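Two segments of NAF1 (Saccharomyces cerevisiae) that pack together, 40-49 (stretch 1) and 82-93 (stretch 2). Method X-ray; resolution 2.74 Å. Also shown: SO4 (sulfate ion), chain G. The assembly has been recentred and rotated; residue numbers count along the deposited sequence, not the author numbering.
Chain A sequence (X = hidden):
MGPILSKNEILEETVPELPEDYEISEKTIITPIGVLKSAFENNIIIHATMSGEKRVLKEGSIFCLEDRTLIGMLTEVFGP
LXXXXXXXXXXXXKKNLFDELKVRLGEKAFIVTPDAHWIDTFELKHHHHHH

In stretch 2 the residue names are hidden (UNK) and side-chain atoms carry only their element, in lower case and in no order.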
ATOM      1  N   PHE A  40       3.285   3.945  -4.534  1.00 25.64           N
ATOM      2  CA  PHE A  40       3.561   3.135  -5.738  1.00 25.51           C
ATOM      3  C   PHE A  40       2.408   3.275  -6.725  1.00 26.19           C
ATOM      4  O   PHE A  40       1.230   3.420  -6.338  1.00 27.40           O
ATOM      5  CB  PHE A  40       3.761   1.701  -5.344  1.00 24.18           C
ATOM      6  CG  PHE A  40       2.555   1.108  -4.732  1.00 23.76           C
ATOM      7  CD1 PHE A  40       1.637   0.378  -5.508  1.00 23.20           C
ATOM      8  CD2 PHE A  40       2.276   1.318  -3.423  1.00 22.32           C
ATOM      9  CE1 PHE A  40       0.459  -0.116  -4.948  1.00 21.16           C
ATOM     10  CE2 PHE A  40       1.161   0.798  -2.860  1.00 22.41           C
ATOM     11  CZ  PHE A  40       0.241   0.069  -3.646  1.00 22.65           C
ATOM     12  N   GLU A  41       2.762   3.294  -7.978  1.00 26.61           N
ATOM     13  CA  GLU A  41       1.817   3.292  -9.058  1.00 27.72           C
ATOM     14  C   GLU A  41       0.771   4.317  -8.907  1.00 27.62           C
ATOM     15  O   GLU A  41      -0.389   4.008  -8.893  1.00 27.75           O
ATOM     16  CB  GLU A  41       1.197   1.921  -9.230  1.00 27.43           C
ATOM     17  CG  GLU A  41       1.959   1.132 -10.333  1.00 30.22           C
ATOM     18  CD  GLU A  41       1.355  -0.254 -10.535  1.00 31.57           C
ATOM     19  OE1 GLU A  41       1.348  -0.756 -11.691  1.00 32.01           O
ATOM     20  OE2 GLU A  41       0.874  -0.808  -9.512  1.00 31.70           O
ATOM     21  N   ASN A  42       1.202   5.551  -8.792  1.00 28.11           N
ATOM     22  CA  ASN A  42       0.278   6.641  -8.555  1.00 28.64           C
ATOM     23  C   ASN A  42      -0.648   6.406  -7.390  1.00 29.13           C
ATOM     24  O   ASN A  42      -1.566   7.224  -7.209  1.00 30.72           O
ATOM     25  CB  ASN A  42      -0.554   6.991  -9.778  1.00 28.44           C
ATOM     26  CG  ASN A  42       0.259   7.559 -10.896  1.00 30.76           C
ATOM     27  OD1 ASN A  42       1.164   8.395 -10.725  1.00 33.65           O
ATOM     28  ND2 ASN A  42      -0.069   7.123 -12.073  1.00 33.26           N
ATOM     29  N   ASN A  43      -0.464   5.361  -6.575  1.00 28.62           N
ATOM     30  CA  ASN A  43      -1.194   5.348  -5.296  1.00 29.01           C
ATOM     31  C   ASN A  43      -0.392   5.902  -4.125  1.00 29.43           C
ATOM     32  O   ASN A  43       0.830   5.647  -4.050  1.00 30.13           O
ATOM     33  CB  ASN A  43      -1.630   3.984  -4.949  1.00 28.35           C
ATOM     34  CG  ASN A  43      -2.554   3.414  -5.986  1.00 30.30           C
ATOM     35  OD1 ASN A  43      -3.809   3.565  -5.898  1.00 31.23           O
ATOM     36  ND2 ASN A  43      -1.964   2.687  -6.986  1.00 30.72           N
ATOM     37  N   ILE A  44      -1.061   6.637  -3.239  1.00 28.45           N
ATOM     38  CA  ILE A  44      -0.453   7.092  -2.029  1.00 28.93           C
ATOM     39  C   ILE A  44      -1.216   6.383  -0.894  1.00 29.79           C
ATOM     40  O   ILE A  44      -2.459   6.339  -0.862  1.00 30.19           O
ATOM     41  CB  ILE A  44      -0.593   8.632  -1.890  1.00 29.01           C
ATOM     42  CG1 ILE A  44       0.192   9.346  -2.963  1.00 28.86           C
ATOM     43  CG2 ILE A  44      -0.166   9.111  -0.529  1.00 28.54           C
ATOM     44  CD1 ILE A  44       1.500   8.811  -3.160  1.00 29.12           C
ATOM     45  N   ILE A  45      -0.462   5.812   0.023  1.00 29.84           N
ATOM     46  CA  ILE A  45      -1.033   5.046   1.095  1.00 30.32           C
ATOM     47  C   ILE A  45      -0.777   5.758   2.441  1.00 30.40           C
ATOM     48  O   ILE A  45       0.365   6.040   2.761  1.00 31.60           O
ATOM     49  CB  ILE A  45      -0.385   3.698   1.187  1.00 29.38           C
ATOM     50  CG1 ILE A  45      -0.798   2.878   0.023  1.00 30.67           C
ATOM     51  CG2 ILE A  45      -0.845   2.999   2.398  1.00 28.42           C
ATOM     52  CD1 ILE A  45      -1.973   3.157  -0.575  1.00 30.49           C
ATOM     53  N   ILE A  46      -1.821   5.983   3.214  1.00 29.96           N
ATOM     54  CA  ILE A  46      -1.704   6.624   4.529  1.00 31.51           C
ATOM     55  C   ILE A  46      -2.153   5.670   5.641  1.00 31.92           C
ATOM     56  O   ILE A  46      -3.197   4.979   5.489  1.00 33.19           O
ATOM     57  CB  ILE A  46      -2.574   7.934   4.548  1.00 32.13           C
ATOM     58  CG1 ILE A  46      -2.042   8.765   3.370  1.00 32.55           C
ATOM     59  CG2 ILE A  46      -2.547   8.675   5.965  1.00 30.52           C
ATOM     60  CD1 ILE A  46      -2.343  10.065   3.349  1.00 29.97           C
ATOM     61  N   HIS A  47      -1.406   5.593   6.716  1.00 30.59           N
ATOM     62  CA  HIS A  47      -1.769   4.626   7.683  1.00 33.26           C
ATOM     63  C   HIS A  47      -2.486   5.393   8.743  1.00 33.71           C
ATOM     64  O   HIS A  47      -1.912   6.361   9.282  1.00 34.15           O
ATOM     65  CB  HIS A  47      -0.539   3.963   8.278  1.00 34.60           C
ATOM     66  CG  HIS A  47      -0.840   2.730   9.077  1.00 39.63           C
ATOM     67  ND1 HIS A  47       0.141   1.966   9.678  1.00 44.71           N
ATOM     68  CD2 HIS A  47      -2.014   2.124   9.396  1.00 46.10           C
ATOM     69  CE1 HIS A  47      -0.398   0.928  10.306  1.00 45.07           C
ATOM     70  NE2 HIS A  47      -1.710   1.000  10.153  1.00 48.54           N
ATOM     71  N   ALA A  48      -3.736   5.003   9.042  1.00 33.29           N
ATOM     72  CA  ALA A  48      -4.524   5.711  10.057  1.00 33.53           C
ATOM     73  C   ALA A  48      -3.846   5.759  11.435  1.00 34.63           C
ATOM     74  O   ALA A  48      -3.149   4.824  11.824  1.00 34.94           O
ATOM     75  CB  ALA A  48      -5.901   5.130  10.171  1.00 32.09           C
ATOM     76  N   THR A  49      -4.032   6.878  12.143  1.00 37.25           N
ATOM     77  CA  THR A  49      -3.579   7.092  13.549  1.00 38.19           C
ATOM     78  C   THR A  49      -4.703   7.589  14.438  1.00 37.47           C
ATOM     79  O   THR A  49      -4.858   7.080  15.545  1.00 38.67           O
ATOM     80  CB  THR A  49      -2.353   8.051  13.618  1.00 38.92           C
ATOM     81  OG1 THR A  49      -1.210   7.399  13.030  1.00 39.54           O
ATOM     82  CG2 THR A  49      -2.008   8.434  15.069  1.00 40.44           C
ATOM     83  N   UNK A  82      -9.620  -1.229  13.153  1.00 30.55           N
ATOM     84  CA  UNK A  82      -8.857  -0.526  14.217  1.00 32.53           C
ATOM     85  C   UNK A  82      -7.794   0.451  13.699  1.00 32.99           C
ATOM     86  O   UNK A  82      -7.727   1.622  14.144  1.00 33.54           O
ATOM     87  n   UNK A  82     -10.054  -3.915  16.192  1.00 39.95           N
ATOM     88  o   UNK A  82     -10.380  -3.795  13.953  1.00 42.99           O
ATOM     89  c   UNK A  82      -8.237  -2.916  14.796  1.00 36.74           C
ATOM     90  c   UNK A  82      -9.661  -3.591  14.957  1.00 41.29           C
ATOM     91  c   UNK A  82      -8.239  -1.476  15.236  1.00 33.10           C
ATOM     92  N   UNK A  83      -6.997  -0.011  12.736  1.00 33.09           N
ATOM     93  CA  UNK A  83      -5.972   0.824  12.126  1.00 33.44           C
ATOM     94  C   UNK A  83      -6.044   0.781  10.625  1.00 31.97           C
ATOM     95  O   UNK A  83      -5.299   0.089   9.992  1.00 32.98           O
ATOM     96  o   UNK A  83      -4.009   1.937  14.320  1.00 38.14           O
ATOM     97  n   UNK A  83      -4.329  -0.250  14.998  1.00 38.04           N
ATOM     98  c   UNK A  83      -4.272   0.737  14.046  1.00 37.19           C
ATOM     99  c   UNK A  83      -4.595   0.326  12.578  1.00 35.06           C
ATOM    100  N   UNK A  84      -6.996   1.467  10.046  1.00 29.96           N
ATOM    101  CA  UNK A  84      -7.267   1.403   8.651  1.00 28.14           C
ATOM    102  C   UNK A  84      -6.054   1.852   7.838  1.00 26.77           C
ATOM    103  O   UNK A  84      -5.146   2.385   8.353  1.00 28.50           O
ATOM    104  c   UNK A  84      -8.431   2.395   8.530  1.00 27.99           C
ATOM    105  c   UNK A  84      -7.944   2.333  10.738  1.00 29.74           C
ATOM    106  c   UNK A  84      -9.013   2.454   9.773  1.00 28.39           C
ATOM    107  N   UNK A  85      -6.066   1.670   6.552  1.00 25.60           N
ATOM    108  CA  UNK A  85      -5.130   2.303   5.628  1.00 25.51           C
ATOM    109  C   UNK A  85      -5.947   3.002   4.599  1.00 26.31           C
ATOM    110  O   UNK A  85      -6.967   2.430   4.167  1.00 26.98           O
ATOM    111  c   UNK A  85      -3.629  -0.806   5.898  1.00 24.42           C
ATOM    112  c   UNK A  85      -4.391   1.288   4.800  1.00 25.41           C
ATOM    113  c   UNK A  85      -1.451  -1.001   6.973  1.00 23.71           C
ATOM    114  c   UNK A  85      -2.175   1.030   5.881  1.00 22.47           C
ATOM    115  c   UNK A  85      -3.373   0.500   5.554  1.00 23.06           C
ATOM    116  c   UNK A  85      -2.681  -1.586   6.598  1.00 24.10           C
ATOM    117  c   UNK A  85      -1.229   0.301   6.617  1.00 24.45           C
ATOM    118  N   UNK A  86      -5.512   4.202   4.198  1.00 26.06           N
ATOM    119  CA  UNK A  86      -6.259   4.956   3.259  1.00 26.33           C
ATOM    120  C   UNK A  86      -5.492   4.936   1.971  1.00 27.37           C
ATOM    121  O   UNK A  86      -4.274   5.071   1.963  1.00 29.07           O
ATOM    122  c   UNK A  86      -8.971   5.803   6.458  1.00 26.32           C
ATOM    123  c   UNK A  86      -8.284   5.712   5.272  1.00 25.06           C
ATOM    124  c   UNK A  86      -7.199   7.124   7.405  1.00 23.64           C
ATOM    125  c   UNK A  86      -6.395   6.329   3.781  1.00 25.36           C
ATOM    126  c   UNK A  86      -6.548   7.078   6.167  1.00 23.62           C
ATOM    127  c   UNK A  86      -8.424   6.500   7.549  1.00 25.34           C
ATOM    128  o   UNK A  86      -9.142   6.542   8.754  1.00 25.17           O
ATOM    129  c   UNK A  86      -7.089   6.379   5.083  1.00 25.36           C
ATOM    130  N   UNK A  87      -6.170   4.710   0.865  1.00 27.90           N
ATOM    131  CA  UNK A  87      -5.487   4.785  -0.423  1.00 28.05           C
ATOM    132  C   UNK A  87      -6.009   5.924  -1.278  1.00 28.80           C
ATOM    133  O   UNK A  87      -7.267   6.030  -1.509  1.00 29.56           O
ATOM    134  c   UNK A  87      -7.072   1.926  -5.021  1.00 27.02           C
ATOM    135  n   UNK A  87      -8.095   1.320  -4.462  1.00 24.39           N
ATOM    136  n   UNK A  87      -5.947   2.198  -4.378  1.00 26.99           N
ATOM    137  c   UNK A  87      -5.693   3.475  -1.091  1.00 27.99           C
ATOM    138  n   UNK A  87      -7.148   2.219  -6.309  1.00 33.46           N
ATOM    139  c   UNK A  87      -5.652   1.950  -3.003  1.00 25.87           C
ATOM    140  c   UNK A  87      -4.991   3.250  -2.406  1.00 26.90           C
ATOM    141  N   UNK A  88      -5.070   6.792  -1.715  1.00 28.95           N
ATOM    142  CA  UNK A  88      -5.396   7.957  -2.580  1.00 27.90           C
ATOM    143  C   UNK A  88      -4.763   7.677  -3.934  1.00 27.38           C
ATOM    144  O   UNK A  88      -3.564   7.602  -4.038  1.00 27.91           O
ATOM    145  c   UNK A  88      -4.773   9.541   0.412  1.00 28.91           C
ATOM    146  c   UNK A  88      -5.216  10.399  -2.978  1.00 26.90           C
ATOM    147  c   UNK A  88      -4.874   9.278  -2.012  1.00 27.74           C
ATOM    148  c   UNK A  88      -5.568   9.635  -0.721  1.00 28.05           C
ATOM    149  N   UNK A  89      -5.573   7.459  -4.939  1.00 26.11           N
ATOM    150  CA  UNK A  89      -5.053   7.266  -6.234  1.00 26.66           C
ATOM    151  C   UNK A  89      -4.969   8.552  -6.989  1.00 27.54           C
ATOM    152  O   UNK A  89      -6.031   9.131  -7.180  1.00 28.08           O
ATOM    153  c   UNK A  89      -6.007   6.390  -6.971  1.00 27.35           C
ATOM    154  c   UNK A  89      -5.741   6.276  -8.434  1.00 28.99           C
ATOM    155  c   UNK A  89      -4.692   4.960 -10.172  1.00 32.70           C
ATOM    156  c   UNK A  89      -4.528   5.441  -8.730  1.00 30.50           C
ATOM    157  n   UNK A  89      -3.642   4.026 -10.653  1.00 35.47           N
ATOM    158  N   UNK A  90      -3.750   9.003  -7.394  1.00 27.12           N
ATOM    159  CA  UNK A  90      -3.577  10.227  -8.156  1.00 26.91           C
ATOM    160  C   UNK A  90      -3.794   9.921  -9.679  1.00 27.59           C
ATOM    161  O   UNK A  90      -3.520   8.818 -10.153  1.00 27.69           O
ATOM    162  c   UNK A  90      -2.223  10.821  -7.906  1.00 26.21           C
ATOM    163  c   UNK A  90      -1.909  11.196  -6.477  1.00 27.78           C
ATOM    164  c   UNK A  90      -2.824  12.220  -5.967  1.00 29.09           C
ATOM    165  c   UNK A  90      -0.503  11.698  -6.387  1.00 29.82           C
ATOM    166  N   UNK A  91      -4.322  10.892 -10.448  1.00 27.89           N
ATOM    167  CA  UNK A  91      -4.408  10.728 -11.906  1.00 28.31           C
ATOM    168  C   UNK A  91      -3.034  10.886 -12.541  1.00 29.42           C
ATOM    169  O   UNK A  91      -2.085  11.341 -11.854  1.00 30.47           O
ATOM    170  c   UNK A  91      -5.166  12.923 -11.282  1.00 27.70           C
ATOM    171  c   UNK A  91      -5.313  11.893 -12.317  1.00 27.88           C
ATOM    172  c   UNK A  91      -4.869  12.195 -10.005  1.00 27.86           C
ATOM    173  N   UNK A  92      -2.919  10.542 -13.814  1.00 30.16           N
ATOM    174  CA  UNK A  92      -1.673  10.732 -14.564  1.00 31.49           C
ATOM    175  C   UNK A  92      -1.127  12.136 -14.644  1.00 32.10           C
ATOM    176  O   UNK A  92       0.082  12.329 -14.735  1.00 32.65           O
ATOM    177  c   UNK A  92      -1.888  10.308 -15.988  1.00 31.76           C
ATOM    178  o   UNK A  92      -2.614   8.258 -15.162  1.00 33.35           O
ATOM    179  c   UNK A  92      -2.031   8.846 -16.104  1.00 33.21           C
ATOM    180  o   UNK A  92      -1.544   8.294 -17.129  1.00 36.61           O
ATOM    181  N   UNK A  93      -2.023  13.107 -14.679  1.00 32.60           N
ATOM    182  CA  UNK A  93      -1.625  14.492 -14.762  1.00 32.96           C
ATOM    183  C   UNK A  93      -0.897  14.939 -13.493  1.00 32.95           C
ATOM    184  O   UNK A  93      -0.184  15.959 -13.494  1.00 33.03           O
ATOM    185  o   UNK A  93      -3.942  14.960 -14.208  1.00 34.33           O
ATOM    186  c   UNK A  93      -2.855  15.351 -15.040  1.00 33.03           C
TER
HETATM  187  S   SO4 G1221       5.891   3.259  -8.807  1.00110.08           S
HETATM  188  O1  SO4 G1221       5.186   1.975  -8.874  1.00111.06           O
HETATM  189  O2  SO4 G1221       6.396   3.491  -7.443  1.00109.44           O
HETATM  190  O3  SO4 G1221       7.010   3.302  -9.734  1.00109.85           O
HETATM  191  O4  SO4 G1221       4.948   4.284  -9.262  1.00111.65           O

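Position 82 carries three side-chain carbons, the third bearing one oxygen and one nitrogen, and it lies out of reach of stretch 1; the amide at the end of this chain length makes it Gln82. At position 83 there are two carbons, the second again bearing an oxygen and a nitrogen, and the first approaches the His47 ring, which defines the shorter amide Asn83. Asn83 CB lies 3.8 Å from His47 NE2.

Position 84 has three carbons that close a ring onto its own backbone nitrogen and touch the methyl of Ala48, and so is Pro84. Having no N-H to give, it still offers its carbonyl: Ala48 N donates to Pro84 O at 3.1 Å, while Ala48 CB rests 3.5 Å from Pro84 CD.

Position 85 shows one carbon followed by a six-carbon ring with no heteroatom, lying over one face of the His47 ring and reaching Ile45, hence Phe85. Its ring forms an offset stack with that of His47, with centroids 4.3 Å apart and planes inclined by 24°, and Phe85 CD2 lies 4.2 Å from Ile45 CG2. At position 86 a similar ring bears one oxygen and meets the methyl of Ala48, identifying Tyr86. The backbone pairs with Ile46 in both directions, Tyr86 N to Ile46 O at 2.8 Å and Ile46 N to Tyr86 O at 2.9 Å, and Ala48 CB sits 3.6 Å from Tyr86 CE1.

Three carbons, a nitrogen, and then a carbon carrying two further nitrogens extend from position 87, touching Ile45 and the side-chain oxygen of Asn43; a chain ending in a guanidinium identifies Arg87. Arg87 NE donates to Asn43 OD1 at 3.0 Å and a nearly straight 176°, with the acceptor at the edge of the guanidinium, while Arg87 CG lies 3.5 Å from Ile45 CD1.

The four carbons of position 88 fork at the first, one arm being two carbons long, and pack on Ile44 and Ile46, as in Ile88. Its CD1 meets Ile46 CD1 at 3.8 Å, and its CB faces Ile44 CB at 4.3 Å. Position 89 has four carbons in a row ending in nitrogen, passing Asn43, and is Lys89; its CD passes 3.5 Å from Asn43 OD1.

Position 90 also has four carbons, but forked at the second and reaching Ile44, which gives Leu90. Its CD1 lies 4.2 Å from Ile44 CG1, and its N donates to Asn42 O at 2.8 Å. Position 91 repeats the three-carbon ring closed onto nitrogen and is Pro91, turned away from stretch 1. Two carbons, the second with two oxygens near the Asn42 amide, mark position 92 as the carboxylate Asp92, whose OD1 stays 4.2 Å from Asn42 ND2. One carbon and one oxygen at position 93 give Ser93, out of reach.

The two strands run antiparallel, at 158°, and their backbone hydrogen bonds fix the register. Alternation then sorts the side chains: Ile44, Ile46, Tyr86 and Ile88 build a largely apolar face, whereas Asn43, Ile45, His47, Phe85, Arg87 and Lys89 share the other, where the aromatic stack and the Asn43–Arg87 hydrogen bond add side-chain contacts to the backbone ladder.

Stretch 2 82-93: QNPFYRIKLPDS
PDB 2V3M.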